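Local coordinates for viral structural protein 4 (Bombyx mori cytoplasmic polyhedrosis virus, PDB 6TZ0), which binds GTP and probably serves as the nucleotide-binding partner of the RNA-dependent RNA polymerase inside a double-stranded RNA virus, at residues Trp187-Ala191 and Pro318-Met322; Lys203-Thr209 and Arg226-Thr232. One frame throughout, in Å; residues are numbered along the deposited sequence.

Contact 1: residues Trp187-Ala191 and Pro318-Met322; sequences WQGIA and PHKMM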
# COMPACT_ATOMS: atom_id res chain seq x y z
N TRP B 187 -23.77 16.01 -33.48
CA TRP B 187 -25.13 15.65 -33.12
C TRP B 187 -25.27 14.14 -32.97
O TRP B 187 -25.56 13.64 -31.87
CB TRP B 187 -26.11 16.18 -34.18
CG TRP B 187 -27.56 15.95 -33.87
CD1 TRP B 187 -28.36 14.97 -34.37
CD2 TRP B 187 -28.39 16.75 -33.02
NE1 TRP B 187 -29.63 15.08 -33.87
CE2 TRP B 187 -29.68 16.17 -33.04
CE3 TRP B 187 -28.18 17.89 -32.24
CZ2 TRP B 187 -30.75 16.70 -32.31
CZ3 TRP B 187 -29.25 18.41 -31.52
CH2 TRP B 187 -30.51 17.82 -31.56
N GLN B 188 -25.05 13.39 -34.04
CA GLN B 188 -25.02 11.94 -34.00
C GLN B 188 -23.75 11.43 -34.68
O GLN B 188 -23.78 10.58 -35.56
CB GLN B 188 -26.26 11.33 -34.63
CG GLN B 188 -27.56 11.64 -33.91
CD GLN B 188 -27.57 11.15 -32.48
OE1 GLN B 188 -27.08 10.06 -32.18
NE2 GLN B 188 -28.14 11.95 -31.58
N GLY B 189 -22.62 11.99 -34.27
CA GLY B 189 -21.36 11.72 -34.91
C GLY B 189 -21.03 12.62 -36.06
O GLY B 189 -20.00 12.42 -36.72
N ILE B 190 -21.87 13.61 -36.35
CA ILE B 190 -21.66 14.54 -37.45
C ILE B 190 -21.57 15.94 -36.86
O ILE B 190 -22.48 16.39 -36.16
CB ILE B 190 -22.79 14.46 -38.48
CG1 ILE B 190 -22.79 13.08 -39.14
CG2 ILE B 190 -22.64 15.54 -39.52
CD1 ILE B 190 -23.97 12.84 -40.03
N ALA B 191 -20.46 16.62 -37.13
CA ALA B 191 -20.27 17.98 -36.63
C ALA B 191 -21.19 18.93 -37.37
O ALA B 191 -21.45 18.76 -38.57
CB ALA B 191 -18.82 18.41 -36.80
N PRO B 318 -29.79 7.63 -44.89
CA PRO B 318 -28.39 7.23 -44.71
C PRO B 318 -27.69 8.12 -43.69
O PRO B 318 -27.91 9.33 -43.65
CB PRO B 318 -27.78 7.41 -46.10
CG PRO B 318 -28.93 7.34 -47.02
CD PRO B 318 -30.07 7.98 -46.29
N HIS B 319 -26.85 7.50 -42.86
CA HIS B 319 -26.21 8.22 -41.78
C HIS B 319 -24.82 7.63 -41.61
O HIS B 319 -24.52 6.56 -42.13
CB HIS B 319 -27.04 8.11 -40.49
CG HIS B 319 -26.60 9.04 -39.41
ND1 HIS B 319 -26.90 10.38 -39.41
CD2 HIS B 319 -25.85 8.83 -38.30
CE1 HIS B 319 -26.38 10.95 -38.34
NE2 HIS B 319 -25.73 10.03 -37.66
N LYS B 320 -23.95 8.36 -40.90
CA LYS B 320 -22.60 7.89 -40.66
C LYS B 320 -22.59 6.69 -39.71
O LYS B 320 -23.39 6.61 -38.78
CB LYS B 320 -21.77 9.03 -40.07
CG LYS B 320 -20.33 8.70 -39.88
CD LYS B 320 -19.55 9.84 -39.31
CE LYS B 320 -18.13 9.41 -39.12
NZ LYS B 320 -18.03 8.37 -38.06
N MET B 321 -21.69 5.74 -39.98
CA MET B 321 -21.52 4.60 -39.09
C MET B 321 -20.91 4.99 -37.76
O MET B 321 -20.03 5.84 -37.68
CB MET B 321 -20.65 3.52 -39.74
CG MET B 321 -21.39 2.63 -40.69
SD MET B 321 -20.34 1.27 -41.22
CE MET B 321 -21.46 0.39 -42.30
N MET B 322 -21.38 4.33 -36.71
CA MET B 322 -20.84 4.49 -35.37
C MET B 322 -19.45 3.87 -35.26
O MET B 322 -19.14 2.87 -35.91
CB MET B 322 -21.76 3.84 -34.35
CG MET B 322 -23.13 4.45 -34.28
SD MET B 322 -24.19 3.69 -33.05
CE MET B 322 -24.65 2.20 -33.91
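His319 reaches across to the 187-191 loop and donates a hydrogen bond to the backbone oxygen of Gln188. From CB, which leaves the end of strand 313-319, CG is swung anti to the backbone N (chi1 -168°), and this carries the ring over to the loop. On the ring, CE1 packs against the Ile190 methyl CD1 at 3.5 Å; ND1 lies a little farther from the same methyl, which comes in at a slant to the ring. The tip atom, NE2, makes the polar link: it lies 2.9 Å from Gln188 O, with an N-H...O angle of 161°. The oxygen sits near the ring plane at the ring's edge, while NE2 is tilted 25° from the carbonyl plane. Gln188 CB also touches NE2, at 3.3 Å, so one residue meets the imidazole tip with both its carbonyl and its first side-chain carbon.

The loop is folded back on itself by Trp187 N bonding to Ile190 O, with Gly189 at positive phi between them. Beside the histidine, Lys320 runs extended past the turn, its CD 3.7 Å from Gly189 O. Its chain bends only at the end, where NZ makes a weak hydrogen bond to Met321 O.

The contact joins the loop between strand 182-184 and helix 196-201 to the last residues of an outer strand of the four-stranded antiparallel sheet. His319 is backbone-bonded to Gly255 and rests on Met270 of strand 266-271, which Gln188 also touches; Lys320 lies against Tyr16, just past helix 10-15.

Contact 2: residues Lys203-Thr209 and Arg226-Thr232; sequences KRPFELT and RSIFNNT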
# COMPACT_ATOMS: atom_id res chain seq x y z
N LYS B 203 -16.86 22.71 -48.02
CA LYS B 203 -18.10 22.86 -48.77
C LYS B 203 -19.30 22.65 -47.85
O LYS B 203 -19.31 21.74 -47.02
CB LYS B 203 -18.17 21.85 -49.91
CG LYS B 203 -17.18 22.06 -51.02
CD LYS B 203 -17.38 21.02 -52.09
CE LYS B 203 -16.59 21.34 -53.33
NZ LYS B 203 -15.14 21.24 -53.10
N ARG B 204 -20.30 23.50 -47.99
CA ARG B 204 -21.50 23.37 -47.17
C ARG B 204 -22.46 22.38 -47.83
O ARG B 204 -22.78 22.52 -49.01
CB ARG B 204 -22.18 24.72 -46.99
CG ARG B 204 -23.44 24.67 -46.14
CD ARG B 204 -23.11 24.37 -44.69
NE ARG B 204 -24.30 24.14 -43.86
CZ ARG B 204 -24.95 25.09 -43.19
NH1 ARG B 204 -24.54 26.34 -43.25
NH2 ARG B 204 -26.02 24.78 -42.46
N PRO B 205 -22.92 21.36 -47.11
CA PRO B 205 -23.79 20.35 -47.73
C PRO B 205 -25.18 20.88 -48.04
O PRO B 205 -25.69 21.80 -47.40
CB PRO B 205 -23.86 19.24 -46.67
CG PRO B 205 -22.65 19.43 -45.86
CD PRO B 205 -22.42 20.90 -45.80
N PHE B 206 -25.80 20.26 -49.04
CA PHE B 206 -27.18 20.54 -49.42
C PHE B 206 -27.92 19.23 -49.56
O PHE B 206 -27.50 18.36 -50.32
CB PHE B 206 -27.24 21.33 -50.73
CG PHE B 206 -28.64 21.70 -51.14
CD1 PHE B 206 -29.30 22.74 -50.52
CD2 PHE B 206 -29.28 21.01 -52.14
CE1 PHE B 206 -30.57 23.08 -50.89
CE2 PHE B 206 -30.56 21.34 -52.51
CZ PHE B 206 -31.20 22.38 -51.89
N GLU B 207 -29.03 19.10 -48.85
CA GLU B 207 -29.78 17.85 -48.79
C GLU B 207 -30.87 17.83 -49.86
O GLU B 207 -31.76 18.68 -49.85
CB GLU B 207 -30.38 17.67 -47.41
CG GLU B 207 -31.23 16.43 -47.26
CD GLU B 207 -31.72 16.23 -45.85
OE1 GLU B 207 -31.38 17.06 -44.97
OE2 GLU B 207 -32.46 15.25 -45.61
N LEU B 208 -30.80 16.84 -50.75
CA LEU B 208 -31.88 16.56 -51.68
C LEU B 208 -32.82 15.55 -51.04
O LEU B 208 -32.39 14.47 -50.64
CB LEU B 208 -31.34 16.01 -53.00
CG LEU B 208 -30.50 16.93 -53.88
CD1 LEU B 208 -29.95 16.15 -55.05
CD2 LEU B 208 -31.34 18.08 -54.36
N THR B 209 -34.09 15.90 -50.93
CA THR B 209 -35.11 14.97 -50.45
C THR B 209 -36.11 14.73 -51.57
O THR B 209 -35.92 15.16 -52.70
CB THR B 209 -35.79 15.48 -49.18
OG1 THR B 209 -36.44 16.72 -49.45
CG2 THR B 209 -34.78 15.68 -48.07
N ARG B 226 -20.79 23.89 -52.81
CA ARG B 226 -21.71 23.02 -52.09
C ARG B 226 -21.41 21.57 -52.41
O ARG B 226 -20.96 21.23 -53.51
CB ARG B 226 -23.16 23.35 -52.46
CG ARG B 226 -23.54 24.80 -52.25
CD ARG B 226 -23.57 25.19 -50.79
NE ARG B 226 -24.64 24.57 -50.02
CZ ARG B 226 -25.85 25.10 -49.86
NH1 ARG B 226 -26.14 26.26 -50.43
NH2 ARG B 226 -26.76 24.48 -49.14
N SER B 227 -21.68 20.71 -51.44
CA SER B 227 -21.66 19.27 -51.62
C SER B 227 -23.07 18.74 -51.45
O SER B 227 -23.95 19.43 -50.95
CB SER B 227 -20.70 18.60 -50.63
OG SER B 227 -21.14 18.79 -49.30
N ILE B 228 -23.30 17.51 -51.90
CA ILE B 228 -24.65 16.99 -52.07
C ILE B 228 -24.86 15.81 -51.13
O ILE B 228 -24.08 14.85 -51.14
CB ILE B 228 -24.91 16.59 -53.53
CG1 ILE B 228 -24.81 17.81 -54.43
CG2 ILE B 228 -26.25 15.90 -53.68
CD1 ILE B 228 -25.80 18.89 -54.09
N PHE B 229 -25.93 15.87 -50.34
CA PHE B 229 -26.39 14.75 -49.53
C PHE B 229 -27.65 14.19 -50.16
O PHE B 229 -28.73 14.77 -50.03
CB PHE B 229 -26.60 15.19 -48.09
CG PHE B 229 -27.23 14.15 -47.23
CD1 PHE B 229 -26.63 12.91 -47.07
CD2 PHE B 229 -28.37 14.43 -46.52
CE1 PHE B 229 -27.21 11.96 -46.27
CE2 PHE B 229 -28.94 13.48 -45.70
CZ PHE B 229 -28.36 12.25 -45.58
N ASN B 230 -27.51 13.06 -50.84
CA ASN B 230 -28.62 12.40 -51.53
C ASN B 230 -29.47 11.66 -50.50
O ASN B 230 -29.05 10.65 -49.94
CB ASN B 230 -28.08 11.45 -52.59
CG ASN B 230 -29.14 10.91 -53.51
OD1 ASN B 230 -30.32 11.25 -53.40
ND2 ASN B 230 -28.74 10.05 -54.42
N ASN B 231 -30.68 12.15 -50.28
CA ASN B 231 -31.64 11.53 -49.37
C ASN B 231 -32.98 11.40 -50.07
O ASN B 231 -34.04 11.62 -49.49
CB ASN B 231 -31.75 12.34 -48.08
CG ASN B 231 -32.38 11.55 -46.94
OD1 ASN B 231 -32.74 10.39 -47.10
ND2 ASN B 231 -32.51 12.20 -45.79
N THR B 232 -32.95 11.05 -51.35
CA THR B 232 -34.15 10.94 -52.15
C THR B 232 -34.67 9.51 -52.25
O THR B 232 -35.78 9.31 -52.75
CB THR B 232 -33.90 11.48 -53.55
OG1 THR B 232 -32.87 10.71 -54.18
CG2 THR B 232 -33.44 12.92 -53.47
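Arg226 turns its guanidinium edge onto the backbone of the neighbouring strand. NE donates to Arg204 O at 2.9 Å, and NH2 adds a weak bond to Pro205 O at 3.4 Å. Both oxygens lie at the guanidinium edge, near its plane. Arg204 O also receives the backbone N of Ser227, from the opposite face of its carbonyl plane. Bends at chi2 and chi3 curl the arginine back far enough to do this. They also bring NH2 to the edge of the Phe206 ring, 3.4 Å from CD1, with the two planes nearly perpendicular at 82°.

These residues begin a two-stranded parallel ladder, 204-208 beside 226-230, whose crossover is a connection without helix or strand. Phe206 bonds on both sides of Ile228, its N to Ser227 O and its O to Phe229 N. Leu208 likewise straddles Asn230, its N going to Phe229 O and its O to Asn231 N. Leu208 CD1 packs on Ile228 CG2 at 4.0 Å, on the Phe206 and Arg226 face.

On the face of Pro205 and Phe229, Glu207 runs extended alongside the Phe229 ring, its CG 3.6 Å from CD2. At its end OE2 accepts Asn231 ND2 at 3.1 Å, on the anti side of the carboxylate.

Farther out, Asn231 ND2 is held a second time by Ser317 OG. Asn230 OD1 takes Thr232 OG1 at 2.7 Å, and its ND2 bonds Asp236 at the start of helix 236-242. Tyr219, from the crossover, meets the ring of Phe206, and Ile239 of that helix covers Leu208.

In the fold
Along the chain the order is 187-191, 203-209, 226-232, 318-322, so both segments of contact 2 lie between those of contact 1. Their centres lie 15 Å apart, with helix 196-201 between the first two segments in sequence. They also touch: Phe229 CZ packs against Pro318 O at 3.5 Å, and Asn231 OD1 against Pro318 CD. Strand 313-319 is thus where they meet, the small parallel pair meeting Ser317 and Pro318 and the 187-191 loop bonding to His319. Both contacts stand away from the GTP-binding residues, including the P-loop Lys359 and Thr360 after strand 347-353, and belong to the part preceding that five-stranded parallel sheet.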